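Local structure of myosin light chain 1 (Saccharomyces cerevisiae, 1M45) at residues D8-F13 with G27-A32; I33-T38 with K72-T77; A80-F85 with F141-L146; K87-F92 with G103-M108. The protein serves as a calmodulin-like light chain that binds the IQ motifs of yeast myosins Myo1 and Myo2 and of Iqg1 during cytokinesis and septum formation. All blocks are in the same frame, centred on the assembly; numbering follows the deposited sequence.

In the fold
The four contacts fall into two pairs, one at each end of the light chain, and each lies partly within reach of the bound IQ peptide of Myo2p. Interactions 1 and 2 have centres 14 Å apart and follow one another along the chain: Leu-30 O probably accepts a hydrogen bond from Tyr-35 N at 3.0 Å. Interactions 3 and 4, also 14 Å apart, share helix 83-90 and meet where Ile-142 CD1 packs on Phe-89 CE1 at 3.6 Å. Segments 72-77 and 80-85 carry the chain from one pair to the other. Interactions 1 and 4 lie about 30 Å apart between centres. Interaction 4 includes Asp-104, an inferred calcium ligand.

Interaction 1 (D8-F13 with G27-A32); sequences DIFTLF and GDYLRA
Tyr-29 and Phe-13 meet edge to face: the edge of the tyrosine is directed at the phenylalanine ring, with centroids 5.8 Å apart and planes at 82°. Tyr-29 CA also lies over that ring's face, 4.2 Å from its centroid. On its own face Tyr-29 takes the edge of Phe-10 in an offset edge-to-face pair, and the three rings form an aromatic cluster joining the two helices of the first EF-hand. The packing is close beside this cluster. Ile-9 holds CG2 anti to the backbone N, 3.7 Å from Ala-32 CB, while its CD1 comes to 3.4 Å from Ala-32 O. Ala-32 CB in turn sits at the edge of the Phe-13 ring, 3.9 Å from CE1. An alanine in place of Phe-13 would probably open a gap here, leaving the edge of Tyr-29 without a ring to face.

The contact is looser at its partly exposed border, around Asp-28. Of this side chain CB touches the ring, 3.8 Å from Phe-13 CE2, and Asp-28 O lies 3.6 Å from Phe-13 CZ. Its OD2 turns to a salt bridge with Arg-31 NH1 at 3.0 Å. Apolar side chains of the bound peptide pack on Asp-28 and on Ala-32, and Tyr-29 OH is hydrogen-bonded to Asn-6. No hydrogen bond joins the two segments directly, which implies that ring orientation and apolar fit hold them together.

Interaction 2 (I33-T38 with K72-T77); sequences IGYNPT and KELDAT
Thr-77 OG1 receives the backbone N-H of Asn-36 in a nearly straight hydrogen bond, 2.9 Å from N to OG1 with an angle of 168° at the hydrogen. The torsion that allows this puts OG1 between the backbone N and the carbonyl carbon (chi1 73°). The same hydroxyl donates to Leu-74 O at 2.7 Å, in the plane of that carbonyl, which also accepts from Thr-77 N. A second bond runs from Asn-36 ND2 to Thr-77 O at 3.1 Å; the oxygen lies in the amide plane, whereas the donor stands above the carbonyl plane. Asn-36 OD1 is left to a basic side chain of the bound peptide. The loop 33-38 leaves the second helix of the first EF-hand through a Schellman motif at Gly-34; two residues on, Asn-36 ties it to Thr-77 of segment 72-77. An alanine at Thr-77 would probably leave Asn-36 N without its acceptor and Leu-74 O with one donor fewer. Tyr-35 has CG anti to its carbonyl carbon (chi1 -58°), and its ring takes Leu-74 CB over one face, 3.7 Å from the centroid and offset toward the rim. Tyr-35 CD2 lies 3.3 Å from Leu-74 O, and the tyrosine hydroxyl is hydrogen-bonded to Arg-4 N.

Interaction 3 (A80-F85 with F141-L146); sequences AKTEDF and FIEDVL
Thr-82 and Ile-142 bring the backbones closest, their CA atoms 6.1 Å apart, and the CA atoms of Ala-80 and Leu-146 follow at 7.2 Å, so that the start of segment 80-85 lies by the end of segment 141-146. Two branched side chains of the second segment do most of the touching. Ile-142 has CG2 anti to its backbone N, and this methyl reaches Thr-82 CA at 3.8 Å and also sits at the edge of the Phe-85 ring. Its other branch ends in CD1, which meets Phe-85 CB at 3.8 Å. In this way the beginning of helix 83-90, the first helix of one EF-hand, is packed against helix 138-146, the last helix of its partner, within the EF-hand pair at this end of the protein.

Leu-146 splits its two methyls between neighbours. CD2 touches Ala-80 CB at 3.9 Å, while CD1 lies 3.7 Å from Lys-81 C and approaches the edge of the Phe-85 ring at CE1, 4.1 Å away. One face of that ring is covered from its own segment by Asp-84 CB, which stands over the centre. Asp-84 OD2 in turn accepts the backbone N-H of Lys-81 at 2.8 Å. An aromatic side chain of the bound peptide meets the Phe-85 ring with the planes at about 50°, and Ala-80 and Asp-84 each pack on an aromatic side chain of the peptide.

Interaction 4 (K87-F92 with G103-M108); sequences KAFQVF and GDLRYM
Met-108, modelled in two conformations, in this one reaches from the second helix of an EF-hand to Phe-89 on the first helix and to Phe-92 in the loop that follows it. The bond from CA to CB is directed toward segment 87-92, and CG lies over the centre of the Phe-92 ring, 3.5 Å from its centroid. SD, placed by an extended chi2 of 173°, stays over that face at 4.0 Å from the centroid and also approaches Phe-89 obliquely, making Met-aromatic contacts with both rings. A bend at chi3 (72°) then sets CE over the face of Phe-89, offset toward the rim, and 3.7 Å from Ala-88 O. Leu-105 CD1 meets the edge of the same Phe-89 ring, 3.7 Å from CE2, and on helix 138-146 Phe-141 and Ile-142 pack against it too. Phe-92 and Tyr-107 touch rim to rim, Phe-92 CE2 to Tyr-107 CD2 at 3.5 Å, with their planes at 57°. Asp-104, an inferred calcium ligand, ends the twelve-residue loop that begins at Asp-93. Here a water joins the two segments, donating to Phe-92 O at 2.9 Å and to Asp-104 OD2 at 2.7 Å.

Interaction 1 (D8-F13 with G27-A32)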
loop_
_atom_site.group_PDB
_atom_site.type_symbol
_atom_site.label_atom_id
_atom_site.label_comp_id
_atom_site.label_asym_id
_atom_site.label_seq_id
_atom_site.Cartn_x
_atom_site.Cartn_y
_atom_site.Cartn_z
ATOM N N ASP A 8 -3.372 16.128 9.157
ATOM C CA ASP A 8 -2.099 16.867 9.075
ATOM C C ASP A 8 -1.012 16.175 8.266
ATOM O O ASP A 8 0.173 16.407 8.487
ATOM C CB ASP A 8 -1.528 17.137 10.457
ATOM C CG ASP A 8 -0.611 18.357 10.478
ATOM O OD1 ASP A 8 -0.801 19.288 9.679
ATOM O OD2 ASP A 8 0.303 18.427 11.282
ATOM N N ILE A 9 -1.408 15.280 7.373
ATOM C CA ILE A 9 -0.416 14.573 6.598
ATOM C C ILE A 9 0.135 15.442 5.460
ATOM O O ILE A 9 1.306 15.346 5.105
ATOM C CB ILE A 9 -1.020 13.270 6.064
ATOM C CG1 ILE A 9 -1.228 12.283 7.207
ATOM C CG2 ILE A 9 -0.135 12.679 4.943
ATOM C CD1 ILE A 9 -2.126 11.080 6.786
ATOM N N PHE A 10 -0.698 16.305 4.891
ATOM C CA PHE A 10 -0.282 17.145 3.785
ATOM C C PHE A 10 1.034 17.908 4.059
ATOM O O PHE A 10 1.872 18.030 3.161
ATOM C CB PHE A 10 -1.403 18.106 3.421
ATOM C CG PHE A 10 -1.191 18.838 2.136
ATOM C CD1 PHE A 10 -0.553 20.079 2.131
ATOM C CD2 PHE A 10 -1.616 18.312 0.916
ATOM C CE1 PHE A 10 -0.345 20.770 0.930
ATOM C CE2 PHE A 10 -1.448 18.999 -0.258
ATOM C CZ PHE A 10 -0.795 20.232 -0.262
ATOM N N THR A 11 1.224 18.381 5.291
ATOM C CA THR A 11 2.442 19.136 5.627
ATOM C C THR A 11 3.692 18.277 5.531
ATOM O O THR A 11 4.770 18.806 5.230
ATOM C CB THR A 11 2.386 19.842 7.029
ATOM O OG1 THR A 11 1.933 18.918 8.022
ATOM C CG2 THR A 11 1.344 20.940 7.033
ATOM N N LEU A 12 3.569 16.971 5.729
ATOM C CA LEU A 12 4.742 16.093 5.627
ATOM C C LEU A 12 5.174 15.939 4.170
ATOM O O LEU A 12 6.355 15.612 3.876
ATOM C CB LEU A 12 4.453 14.714 6.242
ATOM C CG LEU A 12 4.156 14.638 7.730
ATOM C CD1 LEU A 12 3.741 13.213 8.110
ATOM C CD2 LEU A 12 5.411 15.083 8.491
ATOM N N PHE A 13 4.227 16.142 3.258
ATOM C CA PHE A 13 4.499 16.087 1.835
ATOM C C PHE A 13 4.911 17.456 1.314
ATOM O O PHE A 13 5.390 17.573 0.174
ATOM C CB PHE A 13 3.269 15.571 1.063
ATOM C CG PHE A 13 3.072 14.072 1.178
ATOM C CD1 PHE A 13 2.439 13.540 2.256
ATOM C CD2 PHE A 13 3.644 13.218 0.229
ATOM C CE1 PHE A 13 2.277 12.156 2.389
ATOM C CE2 PHE A 13 3.501 11.826 0.341
ATOM C CZ PHE A 13 2.801 11.307 1.420
ATOM N N GLY A 27 -0.024 9.839 -5.473
ATOM C CA GLY A 27 -0.275 8.452 -5.100
ATOM C C GLY A 27 0.065 8.157 -3.648
ATOM O O GLY A 27 -0.722 7.558 -2.911
ATOM N N ASP A 28 1.250 8.582 -3.227
ATOM C CA ASP A 28 1.670 8.346 -1.848
ATOM C C ASP A 28 0.843 9.117 -0.826
ATOM O O ASP A 28 0.650 8.652 0.300
ATOM C CB ASP A 28 3.161 8.659 -1.730
ATOM C CG ASP A 28 4.003 7.585 -2.317
ATOM O OD1 ASP A 28 5.232 7.801 -2.459
ATOM O OD2 ASP A 28 3.532 6.482 -2.620
ATOM N N TYR A 29 0.395 10.313 -1.226
ATOM C CA TYR A 29 -0.500 11.080 -0.355
ATOM C C TYR A 29 -1.800 10.307 -0.148
ATOM O O TYR A 29 -2.265 10.187 0.972
ATOM C CB TYR A 29 -0.807 12.492 -0.895
ATOM C CG TYR A 29 -1.784 13.208 -0.040
ATOM C CD1 TYR A 29 -1.385 13.782 1.153
ATOM C CD2 TYR A 29 -3.115 13.279 -0.407
ATOM C CE1 TYR A 29 -2.313 14.395 1.987
ATOM C CE2 TYR A 29 -4.080 13.855 0.424
ATOM C CZ TYR A 29 -3.667 14.426 1.618
ATOM O OH TYR A 29 -4.618 14.994 2.435
ATOM N N LEU A 30 -2.359 9.789 -1.247
ATOM C CA LEU A 30 -3.592 9.028 -1.163
ATOM C C LEU A 30 -3.401 7.799 -0.294
ATOM O O LEU A 30 -4.300 7.399 0.470
ATOM C CB LEU A 30 -4.072 8.623 -2.562
ATOM C CG LEU A 30 -4.582 9.825 -3.369
ATOM C CD1 LEU A 30 -4.855 9.393 -4.823
ATOM C CD2 LEU A 30 -5.816 10.447 -2.752
ATOM N N ARG A 31 -2.228 7.190 -0.415
ATOM C CA ARG A 31 -1.913 6.042 0.439
ATOM C C ARG A 31 -1.813 6.460 1.892
ATOM O O ARG A 31 -2.374 5.811 2.770
ATOM C CB ARG A 31 -0.596 5.400 -0.002
ATOM C CG ARG A 31 -0.712 4.693 -1.329
ATOM C CD ARG A 31 0.625 4.210 -1.933
ATOM N NE ARG A 31 0.374 3.663 -3.269
ATOM C CZ ARG A 31 0.822 4.114 -4.421
ATOM N NH1 ARG A 31 1.660 5.161 -4.518
ATOM N NH2 ARG A 31 0.395 3.499 -5.542
ATOM N N ALA A 32 -1.147 7.588 2.144
ATOM C CA ALA A 32 -0.924 8.015 3.530
ATOM C C ALA A 32 -2.225 8.250 4.269
ATOM O O ALA A 32 -2.339 7.965 5.451
ATOM C CB ALA A 32 -0.064 9.282 3.544
#

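Interaction 2 (I33-T38 with K72-T77)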
loop_
_atom_site.group_PDB
_atom_site.type_symbol
_atom_site.label_atom_id
_atom_site.label_comp_id
_atom_site.label_asym_id
_atom_site.label_seq_id
_atom_site.Cartn_x
_atom_site.Cartn_y
_atom_site.Cartn_z
ATOM N N ILE A 33 -3.224 8.783 3.559
ATOM C CA ILE A 33 -4.510 9.044 4.229
ATOM C C ILE A 33 -5.414 7.818 4.320
ATOM O O ILE A 33 -6.504 7.895 4.893
ATOM C CB ILE A 33 -5.242 10.270 3.596
ATOM C CG1 ILE A 33 -5.683 9.984 2.170
ATOM C CG2 ILE A 33 -4.395 11.519 3.707
ATOM C CD1 ILE A 33 -6.542 11.075 1.544
ATOM N N GLY A 34 -4.989 6.705 3.715
ATOM C CA GLY A 34 -5.797 5.494 3.924
ATOM C C GLY A 34 -6.240 4.704 2.701
ATOM O O GLY A 34 -6.883 3.653 2.869
ATOM N N TYR A 35 -5.977 5.203 1.506
ATOM C CA TYR A 35 -6.344 4.467 0.287
ATOM C C TYR A 35 -5.207 3.553 -0.193
ATOM O O TYR A 35 -4.058 3.650 0.273
ATOM C CB TYR A 35 -6.769 5.448 -0.810
ATOM C CG TYR A 35 -7.915 6.324 -0.402
ATOM C CD1 TYR A 35 -7.747 7.704 -0.281
ATOM C CD2 TYR A 35 -9.183 5.783 -0.199
ATOM C CE1 TYR A 35 -8.830 8.524 0.034
ATOM C CE2 TYR A 35 -10.258 6.594 0.131
ATOM C CZ TYR A 35 -10.065 7.948 0.248
ATOM O OH TYR A 35 -11.136 8.718 0.574
ATOM N N ASN A 36 -5.512 2.648 -1.124
ATOM C CA ASN A 36 -4.514 1.731 -1.652
ATOM C C ASN A 36 -4.609 1.659 -3.153
ATOM O O ASN A 36 -4.786 0.562 -3.699
ATOM C CB ASN A 36 -4.667 0.338 -1.026
ATOM C CG ASN A 36 -4.648 0.398 0.485
ATOM O OD1 ASN A 36 -3.600 0.628 1.089
ATOM N ND2 ASN A 36 -5.794 0.138 1.104
ATOM N N PRO A 37 -4.451 2.791 -3.824
ATOM C CA PRO A 37 -4.601 2.820 -5.288
ATOM C C PRO A 37 -3.472 2.148 -6.051
ATOM O O PRO A 37 -2.332 2.083 -5.570
ATOM C CB PRO A 37 -4.636 4.321 -5.585
ATOM C CG PRO A 37 -3.686 4.890 -4.567
ATOM C CD PRO A 37 -4.108 4.129 -3.294
ATOM N N THR A 38 -3.798 1.604 -7.228
ATOM C CA THR A 38 -2.761 1.168 -8.147
ATOM C C THR A 38 -2.229 2.449 -8.771
ATOM O O THR A 38 -2.928 3.490 -8.797
ATOM C CB THR A 38 -3.314 0.303 -9.297
ATOM O OG1 THR A 38 -4.330 1.061 -9.973
ATOM C CG2 THR A 38 -3.990 -0.951 -8.753
ATOM N N LYS A 72 -15.891 6.716 -4.599
ATOM C CA LYS A 72 -16.232 5.303 -4.733
ATOM C C LYS A 72 -15.067 4.484 -5.204
ATOM O O LYS A 72 -14.821 3.391 -4.677
ATOM C CB LYS A 72 -17.443 5.081 -5.675
ATOM C CG LYS A 72 -18.758 5.566 -5.100
ATOM C CD LYS A 72 -18.808 7.095 -4.930
ATOM C CE LYS A 72 -20.236 7.632 -4.732
ATOM N NZ LYS A 72 -20.274 9.139 -4.721
ATOM N N GLU A 73 -14.330 5.002 -6.179
ATOM C CA GLU A 73 -13.202 4.236 -6.717
ATOM C C GLU A 73 -12.079 4.125 -5.706
ATOM O O GLU A 73 -11.394 3.087 -5.630
ATOM C CB GLU A 73 -12.685 4.876 -7.996
ATOM C CG GLU A 73 -13.730 4.885 -9.117
ATOM C CD GLU A 73 -14.687 6.077 -9.093
ATOM O OE1 GLU A 73 -14.920 6.729 -8.051
ATOM O OE2 GLU A 73 -15.265 6.350 -10.162
ATOM N N LEU A 74 -11.898 5.179 -4.920
ATOM C CA LEU A 74 -10.825 5.169 -3.903
ATOM C C LEU A 74 -11.251 4.315 -2.729
ATOM O O LEU A 74 -10.471 3.510 -2.231
ATOM C CB LEU A 74 -10.460 6.605 -3.447
ATOM C CG LEU A 74 -9.736 7.398 -4.545
ATOM C CD1 LEU A 74 -9.733 8.883 -4.174
ATOM C CD2 LEU A 74 -8.297 6.889 -4.593
ATOM N N ASP A 75 -12.507 4.459 -2.325
ATOM C CA ASP A 75 -13.022 3.641 -1.250
ATOM C C ASP A 75 -12.948 2.145 -1.589
ATOM O O ASP A 75 -12.709 1.346 -0.704
ATOM C CB ASP A 75 -14.456 4.043 -0.937
ATOM C CG ASP A 75 -15.045 3.214 0.119
ATOM O OD1 ASP A 75 -14.473 3.183 1.229
ATOM O OD2 ASP A 75 -16.076 2.545 -0.082
ATOM N N ALA A 76 -13.151 1.792 -2.860
ATOM C CA ALA A 76 -13.045 0.403 -3.343
ATOM C C ALA A 76 -11.654 -0.196 -3.143
ATOM O O ALA A 76 -11.522 -1.423 -3.114
ATOM C CB ALA A 76 -13.439 0.316 -4.812
ATOM N N THR A 77 -10.627 0.650 -2.973
ATOM C CA THR A 77 -9.267 0.135 -2.738
ATOM C C THR A 77 -9.015 -0.200 -1.266
ATOM O O THR A 77 -7.926 -0.666 -0.943
ATOM C CB THR A 77 -8.163 1.112 -3.225
ATOM O OG1 THR A 77 -8.102 2.224 -2.340
ATOM C CG2 THR A 77 -8.482 1.673 -4.655
#

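Interaction 3 (A80-F85 with F141-L146)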
loop_
_atom_site.group_PDB
_atom_site.type_symbol
_atom_site.label_atom_id
_atom_site.label_comp_id
_atom_site.label_asym_id
_atom_site.label_seq_id
_atom_site.Cartn_x
_atom_site.Cartn_y
_atom_site.Cartn_z
ATOM N N ALA A 80 -10.172 -4.821 0.871
ATOM C CA ALA A 80 -9.569 -6.157 0.850
ATOM C C ALA A 80 -9.764 -6.905 2.134
ATOM O O ALA A 80 -9.807 -6.299 3.212
ATOM C CB ALA A 80 -8.055 -6.075 0.532
ATOM N N LYS A 81 -9.857 -8.233 2.032
ATOM C CA LYS A 81 -10.078 -9.066 3.203
ATOM C C LYS A 81 -8.983 -10.115 3.303
ATOM O O LYS A 81 -8.393 -10.503 2.294
ATOM C CB LYS A 81 -11.447 -9.754 3.102
ATOM C CG LYS A 81 -12.607 -8.779 3.061
ATOM C CD LYS A 81 -13.932 -9.549 3.125
ATOM C CE LYS A 81 -15.092 -8.600 3.336
ATOM N NZ LYS A 81 -16.354 -9.375 3.618
ATOM N N THR A 82 -8.757 -10.628 4.505
ATOM C CA THR A 82 -7.728 -11.650 4.691
ATOM C C THR A 82 -7.933 -12.840 3.756
ATOM O O THR A 82 -6.971 -13.375 3.187
ATOM C CB THR A 82 -7.728 -12.104 6.150
ATOM O OG1 THR A 82 -7.403 -10.961 6.961
ATOM C CG2 THR A 82 -6.620 -13.095 6.400
ATOM N N GLU A 83 -9.183 -13.235 3.565
ATOM C CA GLU A 83 -9.472 -14.376 2.723
ATOM C C GLU A 83 -9.021 -14.193 1.268
ATOM O O GLU A 83 -8.826 -15.175 0.569
ATOM C CB GLU A 83 -10.966 -14.718 2.785
ATOM C CG GLU A 83 -11.873 -13.687 2.135
ATOM C CD GLU A 83 -13.302 -14.155 2.128
ATOM O OE1 GLU A 83 -13.918 -14.098 3.211
ATOM O OE2 GLU A 83 -13.784 -14.584 1.056
ATOM N N ASP A 84 -8.873 -12.945 0.821
ATOM C CA ASP A 84 -8.419 -12.660 -0.540
ATOM C C ASP A 84 -6.994 -13.149 -0.781
ATOM O O ASP A 84 -6.609 -13.363 -1.929
ATOM C CB ASP A 84 -8.456 -11.161 -0.806
ATOM C CG ASP A 84 -9.881 -10.629 -0.918
ATOM O OD1 ASP A 84 -10.752 -11.353 -1.489
ATOM O OD2 ASP A 84 -10.223 -9.519 -0.460
ATOM N N PHE A 85 -6.219 -13.336 0.278
ATOM C CA PHE A 85 -4.774 -13.629 0.096
ATOM C C PHE A 85 -4.266 -14.944 0.657
ATOM O O PHE A 85 -3.115 -15.317 0.405
ATOM C CB PHE A 85 -3.967 -12.495 0.709
ATOM C CG PHE A 85 -4.379 -11.158 0.208
ATOM C CD1 PHE A 85 -4.910 -10.215 1.082
ATOM C CD2 PHE A 85 -4.315 -10.856 -1.157
ATOM C CE1 PHE A 85 -5.338 -8.967 0.611
ATOM C CE2 PHE A 85 -4.774 -9.628 -1.613
ATOM C CZ PHE A 85 -5.265 -8.678 -0.704
ATOM N N PHE A 141 0.357 -11.535 9.401
ATOM C CA PHE A 141 0.980 -10.572 8.525
ATOM C C PHE A 141 -0.082 -9.855 7.702
ATOM O O PHE A 141 -0.083 -8.623 7.641
ATOM C CB PHE A 141 2.003 -11.281 7.627
ATOM C CG PHE A 141 2.466 -10.450 6.465
ATOM C CD1 PHE A 141 3.387 -9.422 6.660
ATOM C CD2 PHE A 141 1.998 -10.717 5.176
ATOM C CE1 PHE A 141 3.822 -8.641 5.554
ATOM C CE2 PHE A 141 2.404 -9.948 4.077
ATOM C CZ PHE A 141 3.321 -8.908 4.268
ATOM N N ILE A 142 -0.976 -10.621 7.066
ATOM C CA ILE A 142 -2.039 -10.024 6.254
ATOM C C ILE A 142 -2.883 -9.078 7.097
ATOM O O ILE A 142 -3.245 -7.969 6.647
ATOM C CB ILE A 142 -2.902 -11.092 5.619
ATOM C CG1 ILE A 142 -2.068 -11.867 4.583
ATOM C CG2 ILE A 142 -4.093 -10.459 4.904
ATOM C CD1 ILE A 142 -2.710 -13.246 4.219
ATOM N N GLU A 143 -3.215 -9.505 8.317
ATOM C CA GLU A 143 -4.030 -8.645 9.209
ATOM C C GLU A 143 -3.349 -7.302 9.474
ATOM O O GLU A 143 -3.988 -6.243 9.443
ATOM C CB GLU A 143 -4.340 -9.338 10.526
ATOM C CG GLU A 143 -5.216 -10.553 10.306
ATOM C CD GLU A 143 -6.636 -10.190 9.934
ATOM O OE1 GLU A 143 -7.135 -9.128 10.386
ATOM O OE2 GLU A 143 -7.248 -10.963 9.182
ATOM N N ASP A 144 -2.043 -7.353 9.699
ATOM C CA ASP A 144 -1.303 -6.118 9.938
ATOM C C ASP A 144 -1.309 -5.205 8.718
ATOM O O ASP A 144 -1.489 -3.980 8.821
ATOM C CB ASP A 144 0.142 -6.464 10.336
ATOM C CG ASP A 144 0.249 -6.964 11.773
ATOM O OD1 ASP A 144 1.359 -7.429 12.152
ATOM O OD2 ASP A 144 -0.700 -6.992 12.584
ATOM N N VAL A 145 -1.105 -5.786 7.544
ATOM C CA VAL A 145 -1.019 -4.994 6.328
ATOM C C VAL A 145 -2.369 -4.345 6.029
ATOM O O VAL A 145 -2.400 -3.238 5.512
ATOM C CB VAL A 145 -0.555 -5.879 5.139
ATOM C CG1 VAL A 145 -0.781 -5.207 3.755
ATOM C CG2 VAL A 145 0.935 -6.255 5.337
ATOM N N LEU A 146 -3.453 -5.069 6.318
ATOM C CA LEU A 146 -4.784 -4.578 6.043
ATOM C C LEU A 146 -5.416 -3.706 7.129
ATOM O O LEU A 146 -6.475 -3.081 6.885
ATOM C CB LEU A 146 -5.697 -5.738 5.669
ATOM C CG LEU A 146 -5.306 -6.567 4.435
ATOM C CD1 LEU A 146 -6.410 -7.623 4.281
ATOM C CD2 LEU A 146 -5.142 -5.706 3.171
#

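Interaction 4 (K87-F92 with G103-M108)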
loop_
_atom_site.group_PDB
_atom_site.type_symbol
_atom_site.label_atom_id
_atom_site.label_comp_id
_atom_site.label_asym_id
_atom_site.label_seq_id
_atom_site.Cartn_x
_atom_site.Cartn_y
_atom_site.Cartn_z
ATOM N N LYS A 87 -5.136 -18.152 -0.003
ATOM C CA LYS A 87 -4.811 -19.130 -1.040
ATOM C C LYS A 87 -3.462 -18.864 -1.707
ATOM O O LYS A 87 -2.702 -19.799 -1.992
ATOM C CB LYS A 87 -5.928 -19.184 -2.083
ATOM C CG LYS A 87 -7.130 -19.970 -1.592
ATOM C CD LYS A 87 -8.181 -20.129 -2.678
ATOM C CE LYS A 87 -9.330 -21.008 -2.202
ATOM N NZ LYS A 87 -10.084 -20.425 -1.039
ATOM N N ALA A 88 -3.154 -17.583 -1.939
ATOM C CA ALA A 88 -1.855 -17.209 -2.519
ATOM C C ALA A 88 -0.676 -17.624 -1.625
ATOM O O ALA A 88 0.370 -18.091 -2.126
ATOM C CB ALA A 88 -1.784 -15.690 -2.848
ATOM N N PHE A 89 -0.830 -17.433 -0.313
ATOM C CA PHE A 89 0.210 -17.841 0.630
ATOM C C PHE A 89 0.238 -19.383 0.731
ATOM O O PHE A 89 1.291 -19.965 0.954
ATOM C CB PHE A 89 -0.015 -17.228 2.013
ATOM C CG PHE A 89 0.483 -15.824 2.128
ATOM C CD1 PHE A 89 -0.351 -14.745 1.871
ATOM C CD2 PHE A 89 1.827 -15.590 2.400
ATOM C CE1 PHE A 89 0.129 -13.447 1.972
ATOM C CE2 PHE A 89 2.323 -14.296 2.493
ATOM C CZ PHE A 89 1.462 -13.219 2.274
ATOM N N GLN A 90 -0.922 -20.017 0.603
ATOM C CA GLN A 90 -0.965 -21.468 0.745
ATOM C C GLN A 90 -0.124 -22.117 -0.340
ATOM O O GLN A 90 0.384 -23.209 -0.163
ATOM C CB GLN A 90 -2.391 -21.998 0.782
ATOM C CG GLN A 90 -3.041 -21.700 2.120
ATOM C CD GLN A 90 -4.488 -22.175 2.221
ATOM O OE1 GLN A 90 -5.077 -22.140 3.308
ATOM N NE2 GLN A 90 -5.060 -22.615 1.104
ATOM N N VAL A 91 0.062 -21.401 -1.439
ATOM C CA VAL A 91 0.916 -21.884 -2.523
ATOM C C VAL A 91 2.361 -22.085 -2.049
ATOM O O VAL A 91 3.072 -22.997 -2.514
ATOM C CB VAL A 91 0.834 -20.958 -3.721
ATOM C CG1 VAL A 91 1.939 -21.270 -4.729
ATOM C CG2 VAL A 91 -0.540 -21.056 -4.367
ATOM N N PHE A 92 2.780 -21.270 -1.087
ATOM C CA PHE A 92 4.125 -21.319 -0.552
ATOM C C PHE A 92 4.171 -21.938 0.836
ATOM O O PHE A 92 5.164 -21.861 1.525
ATOM C CB PHE A 92 4.715 -19.905 -0.529
ATOM C CG PHE A 92 4.785 -19.288 -1.894
ATOM C CD1 PHE A 92 3.646 -18.728 -2.484
ATOM C CD2 PHE A 92 5.986 -19.266 -2.596
ATOM C CE1 PHE A 92 3.701 -18.179 -3.776
ATOM C CE2 PHE A 92 6.053 -18.713 -3.872
ATOM C CZ PHE A 92 4.907 -18.169 -4.469
ATOM N N GLY A 103 12.210 -15.700 3.192
ATOM C CA GLY A 103 12.735 -15.753 1.832
ATOM C C GLY A 103 11.640 -15.971 0.788
ATOM O O GLY A 103 11.663 -15.346 -0.272
ATOM N N ASP A 104 10.694 -16.867 1.069
ATOM C CA ASP A 104 9.587 -17.080 0.135
ATOM C C ASP A 104 8.691 -15.840 0.053
ATOM O O ASP A 104 8.101 -15.561 -1.005
ATOM C CB ASP A 104 8.748 -18.273 0.520
ATOM C CG ASP A 104 9.417 -19.586 0.182
ATOM O OD1 ASP A 104 10.340 -19.608 -0.660
ATOM O OD2 ASP A 104 9.023 -20.637 0.670
ATOM N N LEU A 105 8.570 -15.113 1.171
ATOM C CA LEU A 105 7.729 -13.917 1.142
ATOM C C LEU A 105 8.378 -12.889 0.244
ATOM O O LEU A 105 7.710 -12.222 -0.582
ATOM C CB LEU A 105 7.470 -13.381 2.548
ATOM C CG LEU A 105 6.679 -12.062 2.615
ATOM C CD1 LEU A 105 5.348 -12.221 1.882
ATOM C CD2 LEU A 105 6.401 -11.709 4.121
ATOM N N ARG A 106 9.694 -12.736 0.401
ATOM C CA ARG A 106 10.400 -11.810 -0.495
ATOM C C ARG A 106 10.250 -12.224 -1.950
ATOM O O ARG A 106 10.060 -11.363 -2.847
ATOM C CB ARG A 106 11.866 -11.684 -0.102
ATOM C CG ARG A 106 12.617 -10.668 -0.929
ATOM C CD ARG A 106 14.005 -10.386 -0.368
ATOM N NE ARG A 106 13.870 -9.682 0.915
ATOM C CZ ARG A 106 13.952 -8.370 1.067
ATOM N NH1 ARG A 106 14.168 -7.565 0.031
ATOM N NH2 ARG A 106 13.772 -7.839 2.273
ATOM N N TYR A 107 10.381 -13.533 -2.209
ATOM C CA TYR A 107 10.182 -14.071 -3.535
ATOM C C TYR A 107 8.817 -13.711 -4.109
ATOM O O TYR A 107 8.720 -13.225 -5.242
ATOM C CB TYR A 107 10.373 -15.576 -3.512
ATOM C CG TYR A 107 10.043 -16.278 -4.828
ATOM C CD1 TYR A 107 11.021 -16.482 -5.791
ATOM C CD2 TYR A 107 8.772 -16.775 -5.065
ATOM C CE1 TYR A 107 10.713 -17.160 -6.995
ATOM C CE2 TYR A 107 8.452 -17.438 -6.255
ATOM C CZ TYR A 107 9.425 -17.622 -7.184
ATOM O OH TYR A 107 9.118 -18.283 -8.322
ATOM N N MET A 108 7.772 -13.935 -3.317
ATOM C CA MET A 108 6.413 -13.618 -3.733
ATOM C C MET A 108 6.273 -12.151 -4.113
ATOM O O MET A 108 5.712 -11.827 -5.152
ATOM C CB MET A 108 5.406 -13.925 -2.619
ATOM C CG MET A 108 5.253 -15.409 -2.238
ATOM S SD MET A 108 4.175 -15.550 -0.773
ATOM C CE MET A 108 2.587 -15.151 -1.473
HETATM O O HOH W 1 7.473 -20.761 2.851
#